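Local coordinates for FixG-related protein (PDB 2R39), which is of unknown function, the C-terminal immunoglobulin-like domain of a membrane protein that probably binds 4Fe-4S clusters and may take part in electron transport, at residues V8-M13 against N104-E109; E30-Y35 against P78-A83; T36-N41 against G72-L77. One frame throughout, in Å; residues are numbered along the deposited sequence.

All three contacts belong to one immunoglobulin-like beta sandwich built from two four-stranded antiparallel sheets. Contacts 2 and 3 are consecutive lengths of the same strand pair, 31-41 with 74-83, in the middle of one sheet; their centres lie about 19 Å apart and they meet where M79 SE packs on L37 CG. Contact 1 spans the two sheets instead, setting edge strand 11-17 against edge strand 106-115. Its centre is about 12 Å from that of contact 3 but about 24 Å from that of contact 2, across the chain's centre. Along the chain, contact 3 nests inside contact 2 and contact 2 inside contact 1, so the outermost pairing sets the N-terminal edge strand against the start of the last strand.

Contact 1: residues V8-M13 against N104-E109; sequences VDPAGM and NEFTIE
P10 and F106 reach toward each other tip to tip, and the proline ring lies over one face of the phenyl ring. P10 CD stands 3.7 Å from the F106 ring centroid and only 3° off the normal, a CH-pi contact, while P10 CG sits 3.6 Å from F106 CD2. With CG anti to the backbone N (chi1 178°), F106 directs its ring across to segment 8-13. D9 crosses the ring's outer end at about a right angle: its CG is 3.5 Å from F106 CZ, and the carboxylate plane is turned 53° from the ring plane. A11 CB comes within 3.9 Å of F106 CE2.

Next along the strand, the I108 side chain works through CD1, which meets the peptide between G12 and M13, 3.5 Å from G12 C, and also touches M13 CB at 3.9 Å. The selenomethionine chain of M13 bends at its far end, where CE comes to 3.7 Å from I108 O; L99 and L51 also pack against M13. At the start of the strand, E105 and F106 form a G1 beta bulge opposite D101, which also accepts a hydrogen bond from N104 ND2.

Strands 11-13 and 106-109 run in nearly the same direction in different sheets, with the axes of these short segments 7.5 Å apart at closest: this is largely apolar packing between edge strands at one margin of an immunoglobulin-like beta sandwich.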
loop_
_atom_site.group_PDB
_atom_site.type_symbol
_atom_site.label_atom_id
_atom_site.label_comp_id
_atom_site.label_asym_id
_atom_site.label_seq_id
_atom_site.Cartn_x
_atom_site.Cartn_y
_atom_site.Cartn_z
ATOM N N VAL A 8 8.198 -2.676 -21.247
ATOM C CA VAL A 8 7.077 -1.806 -20.759
ATOM C C VAL A 8 6.193 -2.595 -19.787
ATOM O O VAL A 8 5.549 -3.575 -20.171
ATOM C CB VAL A 8 6.224 -1.200 -21.923
ATOM C CG1 VAL A 8 5.245 -0.163 -21.387
ATOM C CG2 VAL A 8 7.116 -0.546 -22.982
ATOM N N ASP A 9 6.190 -2.179 -18.525
ATOM C CA ASP A 9 5.427 -2.867 -17.487
ATOM C C ASP A 9 3.950 -2.883 -17.831
ATOM O O ASP A 9 3.436 -1.884 -18.355
ATOM C CB ASP A 9 5.607 -2.167 -16.146
ATOM C CG ASP A 9 7.003 -2.330 -15.571
ATOM O OD1 ASP A 9 7.796 -3.163 -16.069
ATOM O OD2 ASP A 9 7.293 -1.614 -14.599
ATOM N N PRO A 10 3.267 -4.023 -17.562
ATOM C CA PRO A 10 1.818 -4.138 -17.774
ATOM C C PRO A 10 0.998 -3.327 -16.774
ATOM O O PRO A 10 -0.169 -3.022 -17.022
ATOM C CB PRO A 10 1.553 -5.639 -17.594
ATOM C CG PRO A 10 2.645 -6.118 -16.718
ATOM C CD PRO A 10 3.852 -5.294 -17.093
ATOM N N ALA A 11 1.613 -2.976 -15.654
ATOM C CA ALA A 11 0.947 -2.208 -14.614
ATOM C C ALA A 11 1.921 -1.215 -14.035
ATOM O O ALA A 11 3.137 -1.372 -14.181
ATOM C CB ALA A 11 0.419 -3.136 -13.498
ATOM N N GLY A 12 1.386 -0.209 -13.358
ATOM C CA GLY A 12 2.219 0.733 -12.611
ATOM C C GLY A 12 1.618 0.955 -11.239
ATOM O O GLY A 12 0.414 0.813 -11.053
HETATM N N MSE A 13 2.463 1.273 -10.268
HETATM C CA MSE A 13 1.982 1.726 -8.985
HETATM C C MSE A 13 2.965 2.712 -8.406
HETATM O O MSE A 13 4.163 2.512 -8.484
HETATM C CB MSE A 13 1.779 0.567 -7.998
HETATM C CG MSE A 13 1.314 1.052 -6.621
HETATM SE SE MSE A 13 0.898 -0.359 -5.358
HETATM C CE MSE A 13 2.696 -1.146 -5.210
ATOM N N ASN A 104 -0.651 -11.520 -15.530
ATOM C CA ASN A 104 0.558 -11.198 -16.285
ATOM C C ASN A 104 1.804 -11.649 -15.530
ATOM O O ASN A 104 2.931 -11.343 -15.948
ATOM C CB ASN A 104 0.636 -9.692 -16.591
ATOM C CG ASN A 104 -0.469 -9.220 -17.537
ATOM O OD1 ASN A 104 -0.498 -9.587 -18.715
ATOM N ND2 ASN A 104 -1.375 -8.392 -17.022
ATOM N N GLU A 105 1.594 -12.359 -14.415
ATOM C CA GLU A 105 2.687 -12.872 -13.568
ATOM C C GLU A 105 3.711 -11.752 -13.285
ATOM O O GLU A 105 4.886 -11.829 -13.668
ATOM C CB GLU A 105 3.320 -14.126 -14.221
ATOM C CG GLU A 105 4.340 -14.905 -13.359
ATOM C CD GLU A 105 3.738 -15.576 -12.114
ATOM O OE1 GLU A 105 2.542 -15.970 -12.137
ATOM O OE2 GLU A 105 4.483 -15.725 -11.114
ATOM N N PHE A 106 3.236 -10.712 -12.605
ATOM C CA PHE A 106 3.950 -9.452 -12.492
ATOM C C PHE A 106 3.702 -8.864 -11.104
ATOM O O PHE A 106 2.581 -8.903 -10.589
ATOM C CB PHE A 106 3.471 -8.488 -13.597
ATOM C CG PHE A 106 4.109 -7.121 -13.551
ATOM C CD1 PHE A 106 5.443 -6.942 -13.919
ATOM C CD2 PHE A 106 3.363 -6.009 -13.173
ATOM C CE1 PHE A 106 6.043 -5.667 -13.877
ATOM C CE2 PHE A 106 3.940 -4.741 -13.133
ATOM C CZ PHE A 106 5.292 -4.568 -13.479
ATOM N N THR A 107 4.759 -8.356 -10.476
ATOM C CA THR A 107 4.583 -7.603 -9.236
ATOM C C THR A 107 5.312 -6.278 -9.371
ATOM O O THR A 107 6.282 -6.177 -10.117
ATOM C CB THR A 107 5.106 -8.362 -7.994
ATOM O OG1 THR A 107 6.525 -8.528 -8.111
ATOM C CG2 THR A 107 4.451 -9.727 -7.861
ATOM N N ILE A 108 4.813 -5.255 -8.688
ATOM C CA ILE A 108 5.567 -4.021 -8.510
ATOM C C ILE A 108 5.717 -3.867 -7.018
ATOM O O ILE A 108 4.754 -4.052 -6.286
ATOM C CB ILE A 108 4.808 -2.758 -8.985
ATOM C CG1 ILE A 108 4.240 -2.936 -10.380
ATOM C CG2 ILE A 108 5.729 -1.509 -8.938
ATOM C CD1 ILE A 108 2.993 -2.167 -10.570
ATOM N N GLU A 109 6.915 -3.505 -6.579
ATOM C CA GLU A 109 7.176 -3.222 -5.174
ATOM C C GLU A 109 7.531 -1.760 -5.080
ATOM O O GLU A 109 8.339 -1.263 -5.869
ATOM C CB GLU A 109 8.342 -4.057 -4.631
ATOM C CG GLU A 109 8.116 -5.574 -4.632
ATOM C CD GLU A 109 8.244 -6.180 -6.013
ATOM O OE1 GLU A 109 9.050 -5.672 -6.832
ATOM O OE2 GLU A 109 7.537 -7.167 -6.297
#

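Contact 2: residues E30-Y35 against P78-A83; sequences EVENTY and PMSLGA
V31-Y35 and P78-A83 run antiparallel, their directions 157° apart, as neighbouring strands within one sheet of the immunoglobulin-like sandwich. V31 with A83, N33 with L81 and Y35 with M79 are hydrogen-bonded pairs, each joined by two N-H to O=C bonds, giving six in all. The bond from L81 N to N33 O is 2.9 Å long with an angle of 166° at the hydrogen, and its mate from N33 N to L81 O is similar. Between them lie the non-hydrogen-bonded pairs E32 with G82 and T34 with S80, where CA-H groups approach carbonyls: G82 CA is 3.2 Å from V31 O.

V31, N33, Y35, M79, L81 and A83 face the sandwich interior. Y35 and L81 cross at about a right angle, with Y35 CE2 3.7 Å from L81 CG, and Y35 CB packs on M79 CG at 3.9 Å. Outside the pair, F97 meets the Y35 ring edge-to-face and also touches both M79 and L81; R113 O takes a hydrogen bond from Y35 OH. N33 is held by its amide: OD1 accepts from I115 N and R17 NH2, while N33 ND2 donates to E32 O at 2.7 Å, that oxygen in the amide plane although ND2 lies above the plane of the carbonyl.

On the other face are E32, T34 and S80. E30 is drawn alongside G82, where OE1 comes 3.5 Å from G82 CA, and its carboxylate is hydrogen-bonded beyond that strand, OE2 with S60 OG and OE1 with Y62 OH. E32, with CG anti to the backbone N (chi1 -162°) and an extended chain, reaches over to S80, whose OG donates a weak hydrogen bond to E32 OE2 at 2.8 Å.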
loop_
_atom_site.group_PDB
_atom_site.type_symbol
_atom_site.label_atom_id
_atom_site.label_comp_id
_atom_site.label_asym_id
_atom_site.label_seq_id
_atom_site.Cartn_x
_atom_site.Cartn_y
_atom_site.Cartn_z
ATOM N N GLU A 30 -4.189 1.060 17.907
ATOM C CA GLU A 30 -3.021 0.973 17.048
ATOM C C GLU A 30 -2.565 2.367 16.696
ATOM O O GLU A 30 -3.371 3.293 16.682
ATOM C CB GLU A 30 -3.391 0.275 15.752
ATOM C CG GLU A 30 -3.690 -1.186 15.906
ATOM C CD GLU A 30 -4.344 -1.766 14.692
ATOM O OE1 GLU A 30 -4.954 -1.002 13.902
ATOM O OE2 GLU A 30 -4.251 -3.000 14.531
ATOM N N VAL A 31 -1.288 2.517 16.368
ATOM C CA VAL A 31 -0.856 3.735 15.706
ATOM C C VAL A 31 -1.119 3.595 14.197
ATOM O O VAL A 31 -0.892 2.536 13.608
ATOM C CB VAL A 31 0.614 4.166 16.094
ATOM C CG1 VAL A 31 1.635 3.108 15.736
ATOM C CG2 VAL A 31 0.972 5.517 15.480
ATOM N N GLU A 32 -1.613 4.663 13.589
ATOM C CA GLU A 32 -2.003 4.645 12.193
ATOM C C GLU A 32 -1.042 5.463 11.342
ATOM O O GLU A 32 -0.453 6.427 11.842
ATOM C CB GLU A 32 -3.408 5.228 12.084
ATOM C CG GLU A 32 -4.104 4.889 10.800
ATOM C CD GLU A 32 -5.574 5.167 10.863
ATOM O OE1 GLU A 32 -5.930 6.339 11.114
ATOM O OE2 GLU A 32 -6.360 4.208 10.647
ATOM N N ASN A 33 -0.858 5.057 10.081
ATOM C CA ASN A 33 -0.233 5.899 9.050
ATOM C C ASN A 33 -1.127 5.872 7.834
ATOM O O ASN A 33 -1.648 4.812 7.499
ATOM C CB ASN A 33 1.139 5.352 8.602
ATOM C CG ASN A 33 2.296 5.802 9.482
ATOM O OD1 ASN A 33 3.457 5.730 9.069
ATOM N ND2 ASN A 33 2.000 6.223 10.696
ATOM N N THR A 34 -1.280 7.005 7.155
ATOM C CA THR A 34 -2.089 7.066 5.930
ATOM C C THR A 34 -1.245 7.182 4.656
ATOM O O THR A 34 -0.157 7.784 4.654
ATOM C CB THR A 34 -3.112 8.217 5.949
ATOM O OG1 THR A 34 -2.425 9.464 6.111
ATOM C CG2 THR A 34 -4.135 8.032 7.070
ATOM N N TYR A 35 -1.782 6.606 3.581
ATOM C CA TYR A 35 -1.122 6.485 2.285
ATOM C C TYR A 35 -2.127 6.674 1.157
ATOM O O TYR A 35 -3.327 6.441 1.340
ATOM C CB TYR A 35 -0.509 5.085 2.121
ATOM C CG TYR A 35 0.399 4.661 3.253
ATOM C CD1 TYR A 35 1.767 4.902 3.200
ATOM C CD2 TYR A 35 -0.118 4.021 4.386
ATOM C CE1 TYR A 35 2.614 4.507 4.258
ATOM C CE2 TYR A 35 0.712 3.637 5.441
ATOM C CZ TYR A 35 2.071 3.881 5.369
ATOM O OH TYR A 35 2.887 3.485 6.405
ATOM N N PRO A 78 -6.734 5.891 -1.474
ATOM C CA PRO A 78 -6.460 6.280 -0.100
ATOM C C PRO A 78 -6.633 5.088 0.843
ATOM O O PRO A 78 -7.570 4.302 0.691
ATOM C CB PRO A 78 -7.531 7.344 0.183
ATOM C CG PRO A 78 -8.614 7.044 -0.755
ATOM C CD PRO A 78 -7.956 6.540 -1.988
HETATM N N MSE A 79 -5.732 4.956 1.807
HETATM C CA MSE A 79 -5.783 3.836 2.739
HETATM C C MSE A 79 -4.995 4.171 3.993
HETATM O O MSE A 79 -4.318 5.199 4.060
HETATM C CB MSE A 79 -5.166 2.597 2.091
HETATM C CG MSE A 79 -3.677 2.784 1.745
HETATM SE SE MSE A 79 -2.872 1.104 1.293
HETATM C CE MSE A 79 -3.019 0.208 3.030
ATOM N N SER A 80 -5.079 3.294 4.986
ATOM C CA SER A 80 -4.207 3.401 6.144
ATOM C C SER A 80 -3.731 2.029 6.654
ATOM O O SER A 80 -4.311 0.969 6.310
ATOM C CB SER A 80 -4.866 4.245 7.238
ATOM O OG SER A 80 -5.847 3.523 7.931
ATOM N N LEU A 81 -2.647 2.070 7.430
ATOM C CA LEU A 81 -2.095 0.912 8.133
ATOM C C LEU A 81 -2.132 1.206 9.620
ATOM O O LEU A 81 -1.837 2.335 10.029
ATOM C CB LEU A 81 -0.632 0.658 7.705
ATOM C CG LEU A 81 -0.360 0.214 6.249
ATOM C CD1 LEU A 81 1.152 0.012 6.029
ATOM C CD2 LEU A 81 -1.132 -1.050 5.894
ATOM N N GLY A 82 -2.504 0.206 10.421
ATOM C CA GLY A 82 -2.469 0.313 11.884
ATOM C C GLY A 82 -1.503 -0.719 12.441
ATOM O O GLY A 82 -1.433 -1.841 11.938
ATOM N N ALA A 83 -0.732 -0.359 13.458
ATOM C CA ALA A 83 0.154 -1.330 14.081
ATOM C C ALA A 83 0.110 -1.172 15.579
ATOM O O ALA A 83 0.001 -0.062 16.074
ATOM C CB ALA A 83 1.605 -1.145 13.567
#

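Contact 3: residues T36-N41 against G72-L77; sequences TLKVIN and GEVLNL
I40 and V74 make the tightest apolar touch between T36-N41 and G72-L77, with I40 CD1 3.5 Å from V74 CG2. They form a non-hydrogen-bonded antiparallel pair on the outward face of the sheet, and V74 also serves K38 diagonally: V74 CG1 lies 4.0 Å from K38 CG. Farther along, the N76 amide, from the outward face, comes up to T36, with N76 ND2 3.4 Å from the methyl carbon T36 CG2.

The inward face carries L37, V39, L75 and L77. V39 CG2 touches L77 CD1 at 4.2 Å, a diagonal contact, because V39 is paired with L75 in the backbone. L37 and L77 meet at their CB atoms.

The backbone ladder sets these positions. L37 with L77 and V39 with L75 are hydrogen-bonded pairs. The V39 to L75 pair is straight, with L75 N 2.9 Å from V39 O and 171° at the hydrogen. At L77 the carbonyl is turned: L37 N sits 46° out of its plane at 2.9 Å from L77 O. The ladder loosens at the N41 end, where the N41 N to E73 O bond is longer, 3.3 Å, and G72 N makes a weak bond to N41 O.

Outward from there, N41 is fixed by its side chain, OD1 bonded to T43 OG1 and ND2 to the carbonyls of Q45 and V69, while E73 OE1 takes the N-H of E70. L51 backs both L37 and L77, and I67 lies against L75 and L77. The chemistry is thus divided: backbone bonds fix the register, L37, V39, L75 and L77 pack toward the sandwich interior, and polar side chains tie this end to the neighbouring loops and to strand 66-69.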
loop_
_atom_site.group_PDB
_atom_site.type_symbol
_atom_site.label_atom_id
_atom_site.label_comp_id
_atom_site.label_asym_id
_atom_site.label_seq_id
_atom_site.Cartn_x
_atom_site.Cartn_y
_atom_site.Cartn_z
ATOM N N THR A 36 -1.630 7.062 -0.015
ATOM C CA THR A 36 -2.407 6.941 -1.247
ATOM C C THR A 36 -1.624 6.135 -2.278
ATOM O O THR A 36 -0.489 6.484 -2.632
ATOM C CB THR A 36 -2.797 8.317 -1.807
ATOM O OG1 THR A 36 -3.492 9.047 -0.792
ATOM C CG2 THR A 36 -3.708 8.170 -3.028
ATOM N N LEU A 37 -2.220 5.036 -2.728
ATOM C CA LEU A 37 -1.654 4.253 -3.821
ATOM C C LEU A 37 -2.210 4.749 -5.158
ATOM O O LEU A 37 -3.402 4.963 -5.281
ATOM C CB LEU A 37 -1.961 2.757 -3.649
ATOM C CG LEU A 37 -1.675 2.048 -2.319
ATOM C CD1 LEU A 37 -1.859 0.520 -2.458
ATOM C CD2 LEU A 37 -0.315 2.352 -1.777
ATOM N N LYS A 38 -1.337 4.941 -6.143
ATOM C CA LYS A 38 -1.759 5.218 -7.519
ATOM C C LYS A 38 -1.438 4.001 -8.374
ATOM O O LYS A 38 -0.291 3.568 -8.437
ATOM C CB LYS A 38 -1.036 6.452 -8.065
ATOM C CG LYS A 38 -1.359 6.788 -9.526
ATOM C CD LYS A 38 -0.600 8.031 -10.017
ATOM C CE LYS A 38 -1.134 9.311 -9.376
ATOM N NZ LYS A 38 -0.469 10.572 -9.872
ATOM N N VAL A 39 -2.455 3.442 -9.016
ATOM C CA VAL A 39 -2.292 2.218 -9.783
ATOM C C VAL A 39 -2.727 2.448 -11.225
ATOM O O VAL A 39 -3.766 3.044 -11.478
ATOM C CB VAL A 39 -3.116 1.052 -9.159
ATOM C CG1 VAL A 39 -3.164 -0.148 -10.092
ATOM C CG2 VAL A 39 -2.563 0.650 -7.786
ATOM N N ILE A 40 -1.929 1.976 -12.172
ATOM C CA ILE A 40 -2.337 2.052 -13.572
ATOM C C ILE A 40 -2.270 0.703 -14.288
ATOM O O ILE A 40 -1.320 -0.063 -14.106
ATOM C CB ILE A 40 -1.594 3.173 -14.360
ATOM C CG1 ILE A 40 -2.001 3.129 -15.838
ATOM C CG2 ILE A 40 -0.091 3.090 -14.206
ATOM C CD1 ILE A 40 -1.767 4.390 -16.540
ATOM N N ASN A 41 -3.310 0.412 -15.067
ATOM C CA ASN A 41 -3.318 -0.719 -15.976
ATOM C C ASN A 41 -2.806 -0.243 -17.336
ATOM O O ASN A 41 -3.464 0.550 -18.010
ATOM C CB ASN A 41 -4.741 -1.249 -16.098
ATOM C CG ASN A 41 -4.865 -2.442 -17.041
ATOM O OD1 ASN A 41 -3.920 -2.828 -17.745
ATOM N ND2 ASN A 41 -6.046 -3.027 -17.055
ATOM N N GLY A 72 -5.867 1.240 -19.369
ATOM C CA GLY A 72 -5.440 2.636 -19.260
ATOM C C GLY A 72 -5.987 3.387 -18.057
ATOM O O GLY A 72 -5.598 4.581 -17.833
ATOM N N GLU A 73 -6.902 2.699 -17.288
ATOM C CA GLU A 73 -7.469 3.330 -16.105
ATOM C C GLU A 73 -6.395 3.624 -15.047
ATOM O O GLU A 73 -5.545 2.773 -14.742
ATOM C CB GLU A 73 -8.573 2.455 -15.509
ATOM C CG GLU A 73 -9.219 3.027 -14.254
ATOM C CD GLU A 73 -10.344 2.166 -13.738
ATOM O OE1 GLU A 73 -10.251 0.924 -13.853
ATOM O OE2 GLU A 73 -11.330 2.734 -13.220
ATOM N N VAL A 74 -6.443 4.841 -14.508
ATOM C CA VAL A 74 -5.614 5.243 -13.377
ATOM C C VAL A 74 -6.513 5.324 -12.142
ATOM O O VAL A 74 -7.501 6.063 -12.137
ATOM C CB VAL A 74 -4.913 6.605 -13.633
ATOM C CG1 VAL A 74 -4.077 7.023 -12.441
ATOM C CG2 VAL A 74 -4.049 6.534 -14.868
ATOM N N LEU A 75 -6.179 4.539 -11.116
ATOM C CA LEU A 75 -6.929 4.534 -9.863
ATOM C C LEU A 75 -6.157 5.213 -8.729
ATOM O O LEU A 75 -4.938 5.094 -8.620
ATOM C CB LEU A 75 -7.289 3.101 -9.445
ATOM C CG LEU A 75 -8.303 2.281 -10.247
ATOM C CD1 LEU A 75 -8.410 0.876 -9.647
ATOM C CD2 LEU A 75 -9.663 2.946 -10.254
ATOM N N ASN A 76 -6.896 5.899 -7.871
ATOM C CA ASN A 76 -6.330 6.607 -6.744
ATOM C C ASN A 76 -6.888 6.014 -5.460
ATOM O O ASN A 76 -8.101 6.076 -5.223
ATOM C CB ASN A 76 -6.681 8.083 -6.843
ATOM C CG ASN A 76 -5.834 8.934 -5.946
ATOM O OD1 ASN A 76 -6.332 9.552 -4.998
ATOM N ND2 ASN A 76 -4.541 8.983 -6.238
ATOM N N LEU A 77 -6.012 5.432 -4.641
ATOM C CA LEU A 77 -6.460 4.597 -3.531
ATOM C C LEU A 77 -5.956 5.030 -2.158
ATOM O O LEU A 77 -4.884 4.586 -1.712
ATOM C CB LEU A 77 -6.115 3.122 -3.793
ATOM C CG LEU A 77 -6.484 2.518 -5.154
ATOM C CD1 LEU A 77 -5.894 1.143 -5.327
ATOM C CD2 LEU A 77 -8.011 2.489 -5.377
#